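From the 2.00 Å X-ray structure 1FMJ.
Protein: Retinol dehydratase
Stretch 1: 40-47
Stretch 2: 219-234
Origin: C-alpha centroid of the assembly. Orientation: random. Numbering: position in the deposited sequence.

Stretch 1, residues 40-47: PKGYMVYR
Stretch 2, residues 219-234: RGLYTLTPYFEHVKEA

Contact between residues 40-47 and 219-234 of retinol dehydratase, two stretches of one chain that bury 686 Å² between them. Strand 43-46 runs at 103° to helix 227-234, the axes approaching to 9.8 Å, and meets the type II turn Y222-T225 that precedes the helix. M44 lies against L224 (CA to CA 4.6 Å) and grips the turn with both backbone polar atoms: M44 N donates to T225 O (2.8 Å, 163°) and L224 N to M44 O (2.7 Å, 145°). T225 O also receives a CA-H contact from Y43 CA at 3.2 Å. L224 takes the turn's positive phi (60/15).

M44 and Y43, both buried, give the strand side's largest areas (121 and 102 Å²); L221 O and L224 O are buried without partners. M44 points toward the turn and folds compactly (m, m, m; chi3 -90°), so that its flexible thioether chain packs along the backbone: CB is 3.0 Å from Y222 O, CG 3.2 Å from G220 O, and CE reaches L221 CD2 at 4.1 Å. V45 (m), directed sideways, places CG1 3.8 Å from L224 CD2; L224 is m, t.

Y43 leaves the strand sideways, but chi1 -78° and chi2 114° carry its ring past P226 (CD2 to CD 3.8 Å), the cis-proline N-cap, to the helix. There Y43 OH donates to E233 OE2 at 2.5 Å; tyrosine suits the place, its ring packing on P226 while its hydroxyl reaches a carboxylate. K41, m then fully extended (t, t, t), brings NZ to the same OE2 in a 2.9 Å salt bridge; E233 (m, t, chi3 32°) extends to meet both. Folded E229 (m, m) instead shares a water with K41: the water accepts from K41 NZ (3.0 Å) and donates to E229 O (2.7 Å) and OE1 (2.6 Å). At the strand's far end, Y46 (chi1 -82°, chi2 115°) sends OH to a second water (2.7 Å), which also binds T223 OG1 (2.7 Å) and donates to Y222 OH (2.9 Å).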

# COMPACT_ATOMS: atom_id res chain seq x y z
N PRO A 40 4.77 -1.96 20.22
CA PRO A 40 5.68 -1.00 20.84
C PRO A 40 6.04 0.17 19.93
O PRO A 40 6.45 1.23 20.40
CB PRO A 40 6.90 -1.85 21.20
CG PRO A 40 6.88 -2.92 20.13
CD PRO A 40 5.41 -3.28 20.09
N LYS A 41 5.88 -0.02 18.62
CA LYS A 41 6.18 1.04 17.66
C LYS A 41 4.93 1.90 17.38
O LYS A 41 5.01 2.93 16.72
CB LYS A 41 6.72 0.44 16.37
CG LYS A 41 8.03 -0.29 16.55
CD LYS A 41 8.48 -0.98 15.27
CE LYS A 41 9.77 -1.77 15.51
NZ LYS A 41 10.31 -2.39 14.26
N GLY A 42 3.78 1.46 17.88
CA GLY A 42 2.55 2.21 17.68
C GLY A 42 2.13 2.39 16.23
O GLY A 42 1.83 3.50 15.79
N TYR A 43 2.11 1.30 15.47
CA TYR A 43 1.70 1.36 14.08
C TYR A 43 0.22 1.72 14.01
O TYR A 43 -0.61 1.10 14.68
CB TYR A 43 1.93 0.02 13.37
CG TYR A 43 3.38 -0.25 12.98
CD1 TYR A 43 4.10 -1.29 13.57
CD2 TYR A 43 4.02 0.51 12.00
CE1 TYR A 43 5.42 -1.57 13.19
CE2 TYR A 43 5.33 0.24 11.61
CZ TYR A 43 6.03 -0.80 12.21
OH TYR A 43 7.32 -1.08 11.84
N MET A 44 -0.09 2.74 13.22
CA MET A 44 -1.46 3.17 13.06
C MET A 44 -2.27 2.15 12.26
O MET A 44 -2.04 1.96 11.07
CB MET A 44 -1.49 4.52 12.34
CG MET A 44 -1.06 5.70 13.19
SD MET A 44 -2.23 6.04 14.52
CE MET A 44 -3.36 7.19 13.70
N VAL A 45 -3.22 1.47 12.92
CA VAL A 45 -4.04 0.51 12.21
C VAL A 45 -5.51 0.79 12.43
O VAL A 45 -5.93 1.19 13.53
CB VAL A 45 -3.73 -0.97 12.62
CG1 VAL A 45 -2.26 -1.29 12.37
CG2 VAL A 45 -4.07 -1.21 14.08
N TYR A 46 -6.30 0.63 11.37
CA TYR A 46 -7.74 0.84 11.47
C TYR A 46 -8.24 -0.17 12.50
O TYR A 46 -7.87 -1.35 12.44
CB TYR A 46 -8.40 0.62 10.11
CG TYR A 46 -8.31 1.82 9.19
CD1 TYR A 46 -7.58 1.77 8.00
CD2 TYR A 46 -8.95 3.01 9.52
CE1 TYR A 46 -7.51 2.88 7.16
CE2 TYR A 46 -8.89 4.12 8.68
CZ TYR A 46 -8.17 4.04 7.50
OH TYR A 46 -8.13 5.14 6.67
N ARG A 47 -9.07 0.28 13.43
CA ARG A 47 -9.59 -0.57 14.49
C ARG A 47 -10.01 -1.98 14.07
O ARG A 47 -9.65 -2.95 14.72
CB ARG A 47 -10.76 0.13 15.20
CG ARG A 47 -11.06 -0.45 16.57
CD ARG A 47 -12.23 0.25 17.25
NE ARG A 47 -12.33 -0.12 18.65
CZ ARG A 47 -11.45 0.25 19.59
NH1 ARG A 47 -10.42 1.01 19.27
NH2 ARG A 47 -11.62 -0.15 20.84
N ARG A 219 4.18 12.63 11.66
CA ARG A 219 4.12 12.44 13.11
C ARG A 219 3.68 11.02 13.43
O ARG A 219 3.45 10.68 14.59
CB ARG A 219 3.16 13.44 13.75
CG ARG A 219 3.75 14.82 13.99
CD ARG A 219 2.93 15.56 15.04
NE ARG A 219 2.78 14.76 16.26
CZ ARG A 219 2.05 15.12 17.31
NH1 ARG A 219 1.41 16.28 17.31
NH2 ARG A 219 1.95 14.31 18.36
N GLY A 220 3.59 10.19 12.40
CA GLY A 220 3.18 8.81 12.59
C GLY A 220 1.72 8.69 12.98
O GLY A 220 1.34 7.78 13.73
N LEU A 221 0.89 9.60 12.48
CA LEU A 221 -0.53 9.57 12.80
C LEU A 221 -1.42 9.23 11.60
O LEU A 221 -2.64 9.44 11.64
CB LEU A 221 -0.96 10.89 13.45
CG LEU A 221 -0.41 11.01 14.88
CD1 LEU A 221 -0.74 12.36 15.48
CD2 LEU A 221 -0.99 9.88 15.73
N TYR A 222 -0.82 8.74 10.53
CA TYR A 222 -1.62 8.33 9.39
C TYR A 222 -1.51 6.82 9.27
O TYR A 222 -0.67 6.19 9.93
CB TYR A 222 -1.18 8.99 8.08
CG TYR A 222 -2.17 8.72 6.95
CD1 TYR A 222 -3.50 9.13 7.05
CD2 TYR A 222 -1.79 7.98 5.84
CE1 TYR A 222 -4.44 8.80 6.04
CE2 TYR A 222 -2.70 7.65 4.84
CZ TYR A 222 -4.02 8.05 4.94
OH TYR A 222 -4.91 7.69 3.96
N THR A 223 -2.36 6.25 8.44
CA THR A 223 -2.43 4.81 8.22
C THR A 223 -1.09 4.08 8.04
O THR A 223 -0.30 4.40 7.15
CB THR A 223 -3.35 4.49 7.02
OG1 THR A 223 -4.59 5.21 7.18
CG2 THR A 223 -3.65 2.99 6.94
N LEU A 224 -0.88 3.10 8.91
CA LEU A 224 0.31 2.25 8.94
C LEU A 224 1.68 2.89 9.15
O LEU A 224 2.70 2.25 8.92
CB LEU A 224 0.31 1.32 7.72
CG LEU A 224 -0.81 0.26 7.81
CD1 LEU A 224 -0.82 -0.60 6.57
CD2 LEU A 224 -0.60 -0.62 9.05
N THR A 225 1.69 4.14 9.60
CA THR A 225 2.95 4.81 9.94
C THR A 225 3.15 4.31 11.39
O THR A 225 2.26 3.64 11.93
CB THR A 225 2.81 6.36 9.94
OG1 THR A 225 1.76 6.74 10.85
CG2 THR A 225 2.48 6.87 8.53
N PRO A 226 4.28 4.64 12.04
CA PRO A 226 5.44 5.45 11.66
C PRO A 226 6.05 4.99 10.34
O PRO A 226 6.38 3.82 10.18
CB PRO A 226 6.41 5.24 12.82
CG PRO A 226 5.50 4.99 13.99
CD PRO A 226 4.49 4.05 13.38
N TYR A 227 6.19 5.91 9.40
CA TYR A 227 6.75 5.59 8.10
C TYR A 227 8.13 4.92 8.15
O TYR A 227 8.34 3.86 7.56
CB TYR A 227 6.84 6.84 7.23
CG TYR A 227 7.60 6.59 5.96
CD1 TYR A 227 7.00 5.96 4.87
CD2 TYR A 227 8.96 6.91 5.86
CE1 TYR A 227 7.72 5.66 3.72
CE2 TYR A 227 9.69 6.61 4.71
CZ TYR A 227 9.07 5.98 3.65
OH TYR A 227 9.80 5.65 2.53
N PHE A 228 9.08 5.53 8.84
CA PHE A 228 10.41 4.95 8.89
C PHE A 228 10.53 3.60 9.60
O PHE A 228 11.39 2.80 9.24
CB PHE A 228 11.40 5.95 9.46
CG PHE A 228 11.81 6.99 8.48
CD1 PHE A 228 11.30 8.28 8.55
CD2 PHE A 228 12.71 6.67 7.46
CE1 PHE A 228 11.67 9.23 7.61
CE2 PHE A 228 13.08 7.63 6.52
CZ PHE A 228 12.56 8.91 6.60
N GLU A 229 9.69 3.35 10.59
CA GLU A 229 9.75 2.05 11.27
C GLU A 229 9.31 0.98 10.28
O GLU A 229 9.82 -0.15 10.28
CB GLU A 229 8.84 2.03 12.50
CG GLU A 229 9.29 2.98 13.61
CD GLU A 229 10.79 2.89 13.87
OE1 GLU A 229 11.30 1.75 13.97
OE2 GLU A 229 11.45 3.95 13.98
N HIS A 230 8.36 1.33 9.41
CA HIS A 230 7.84 0.41 8.40
C HIS A 230 8.97 0.06 7.43
O HIS A 230 9.25 -1.12 7.17
CB HIS A 230 6.66 1.06 7.67
CG HIS A 230 5.84 0.12 6.84
ND1 HIS A 230 6.37 -0.61 5.80
CD2 HIS A 230 4.52 -0.17 6.87
CE1 HIS A 230 5.41 -1.30 5.22
NE2 HIS A 230 4.27 -1.05 5.85
N VAL A 231 9.63 1.08 6.91
CA VAL A 231 10.74 0.88 5.97
C VAL A 231 11.93 0.17 6.61
O VAL A 231 12.49 -0.76 6.03
CB VAL A 231 11.26 2.21 5.42
CG1 VAL A 231 12.45 1.97 4.49
CG2 VAL A 231 10.14 2.94 4.67
N LYS A 232 12.33 0.61 7.80
CA LYS A 232 13.48 0.01 8.47
C LYS A 232 13.35 -1.49 8.69
O LYS A 232 14.32 -2.22 8.55
CB LYS A 232 13.75 0.73 9.79
CG LYS A 232 14.21 2.17 9.58
CD LYS A 232 14.75 2.80 10.84
CE LYS A 232 15.33 4.16 10.54
NZ LYS A 232 16.02 4.72 11.72
N GLU A 233 12.15 -1.96 9.02
CA GLU A 233 11.94 -3.38 9.25
C GLU A 233 12.25 -4.21 8.01
O GLU A 233 12.78 -5.32 8.11
CB GLU A 233 10.50 -3.65 9.67
CG GLU A 233 10.24 -3.43 11.14
CD GLU A 233 8.86 -3.91 11.54
OE1 GLU A 233 8.39 -4.89 10.92
OE2 GLU A 233 8.26 -3.33 12.47
N ALA A 234 11.92 -3.68 6.84
CA ALA A 234 12.18 -4.38 5.60
C ALA A 234 13.64 -4.20 5.21
O ALA A 234 14.28 -5.13 4.71
CB ALA A 234 11.29 -3.85 4.49
O HOH W 1 11.45 -0.34 12.46
O HOH W 2 -6.05 5.22 4.94